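Local structure of ribulose bisphosphate carboxylase (Pyrococcus horikoshii, 2D69) at the interface of chains A and B. The protein catalyses the addition of carbon dioxide and water to ribulose 1,5-bisphosphate, yielding two molecules of 3-phosphoglycerate, and works without small subunits. Coordinates in Å, arbitrary orientation; residue numbers count along the deposited sequence, not the author numbering. Chains: chain A/B, Ribulose bisphosphate carboxylase.

The interface of chains A and B. Residues chain A 162, 189-190, 278, 280-281; chain B 49, 103, 107-108.
B:Asn108, from the N-terminal domain of one subunit, sets its amide against A:Glu189 and A:His278, spanning the pair at the edge of the other subunit's active site, a composite typical of Rubisco dimers. Its OD1 meets the imidazole of A:His278, the predicted proton acceptor, in the ring plane, 3.4 Å from CE1, while ND2 faces the carboxylate of A:Glu189, a predicted magnesium ligand, whose plane is turned 39° from the amide. This is the tight part. A:Glu189 CB covers one imidazole face, 3.5 Å above its plane, and the backbone N of A:Ala280 donates to ND1 at the ring edge, fixing the ring's rotation. With CB over the ring, a bend at chi2 (-81°) turns the A:Glu189 carboxylate towards A:Lys162, predicted to bind substrate, and OE1 pairs with its NZ at 3.1 Å. A:Lys162 NZ also faces B:Glu49 OE2 more distantly, and probably eases the repulsion between the two carboxylates. Water 1 bridges the subunits, taking in A:Glu189 OE1, the carbonyl of B:Ser103 and B:Asn108 N. Above the carbonyl plane of A:Glu189, B:Ser103 OG donates to O over 3.1 Å. A:Asn190 OD1 lies 2.9 Å from B:Ser103 O; two acceptors would clash, so this amide may be modelled flipped. The contact is looser around A:Met281, where CB skirts B:Gly107 CA. Its backbone N makes a weak, bent hydrogen bond to B:Gly107 O, 3.3 Å long with 131° at the hydrogen.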
# COMPACT_ATOMS: atom_id res chain seq x y z
N LYS A 162 19.01 -38.74 2.99
CA LYS A 162 17.93 -37.79 2.74
C LYS A 162 18.08 -36.45 3.49
O LYS A 162 17.57 -35.42 3.02
CB LYS A 162 16.59 -38.49 2.95
CG LYS A 162 16.23 -38.87 4.36
CD LYS A 162 15.43 -40.20 4.34
CE LYS A 162 14.47 -40.35 5.50
NZ LYS A 162 13.09 -39.87 5.18
N GLU A 189 10.78 -35.49 2.15
CA GLU A 189 9.67 -34.91 2.88
C GLU A 189 10.07 -34.22 4.19
O GLU A 189 9.38 -33.33 4.66
CB GLU A 189 8.58 -35.97 3.12
CG GLU A 189 8.86 -37.04 4.20
CD GLU A 189 9.74 -38.20 3.76
OE1 GLU A 189 10.11 -39.03 4.65
OE2 GLU A 189 10.10 -38.28 2.55
N ASN A 190 11.16 -34.64 4.77
CA ASN A 190 11.73 -34.01 5.97
C ASN A 190 12.63 -32.80 5.70
O ASN A 190 12.93 -32.06 6.60
CB ASN A 190 12.61 -35.04 6.74
CG ASN A 190 11.84 -36.27 7.12
OD1 ASN A 190 10.60 -36.26 7.08
ND2 ASN A 190 12.54 -37.32 7.50
N HIS A 278 3.39 -34.94 -1.71
CA HIS A 278 3.97 -36.02 -0.95
C HIS A 278 2.94 -36.36 0.10
O HIS A 278 2.30 -35.49 0.67
CB HIS A 278 5.30 -35.59 -0.35
CG HIS A 278 6.11 -36.73 0.17
ND1 HIS A 278 5.61 -37.64 1.09
CD2 HIS A 278 7.37 -37.14 -0.12
CE1 HIS A 278 6.53 -38.58 1.32
NE2 HIS A 278 7.62 -38.28 0.62
N ALA A 280 3.38 -38.17 2.98
CA ALA A 280 3.86 -38.61 4.31
C ALA A 280 2.79 -38.40 5.39
O ALA A 280 2.14 -37.36 5.42
CB ALA A 280 5.13 -37.88 4.70
N MET A 281 2.64 -39.40 6.27
CA MET A 281 1.66 -39.48 7.37
C MET A 281 0.33 -40.15 6.99
O MET A 281 -0.46 -40.49 7.87
CB MET A 281 1.40 -38.11 8.04
CG MET A 281 0.61 -38.17 9.34
SD MET A 281 0.41 -36.49 10.16
CE MET A 281 -1.07 -36.20 9.73
N GLU B 49 14.27 -43.95 9.13
CA GLU B 49 13.25 -43.32 8.29
C GLU B 49 12.85 -41.93 8.79
O GLU B 49 12.53 -41.04 8.00
CB GLU B 49 12.03 -44.22 8.19
CG GLU B 49 10.99 -43.78 7.16
CD GLU B 49 11.50 -43.87 5.74
OE1 GLU B 49 12.15 -44.89 5.43
OE2 GLU B 49 11.29 -42.91 4.96
N SER B 103 6.52 -34.21 9.90
CA SER B 103 6.92 -34.82 8.65
C SER B 103 8.04 -35.86 8.93
O SER B 103 8.04 -36.94 8.35
CB SER B 103 7.25 -33.77 7.58
OG SER B 103 8.61 -33.36 7.71
N GLY B 107 5.63 -39.30 9.82
CA GLY B 107 5.33 -39.38 8.41
C GLY B 107 5.39 -40.75 7.75
O GLY B 107 4.49 -41.62 7.93
N ASN B 108 6.39 -40.93 6.91
CA ASN B 108 6.61 -42.19 6.22
C ASN B 108 6.73 -43.40 7.12
O ASN B 108 6.48 -44.51 6.65
CB ASN B 108 7.85 -42.12 5.33
CG ASN B 108 7.54 -41.55 3.91
OD1 ASN B 108 6.39 -41.13 3.62
ND2 ASN B 108 8.55 -41.55 3.02
O HOH W 1 8.69 -39.03 6.69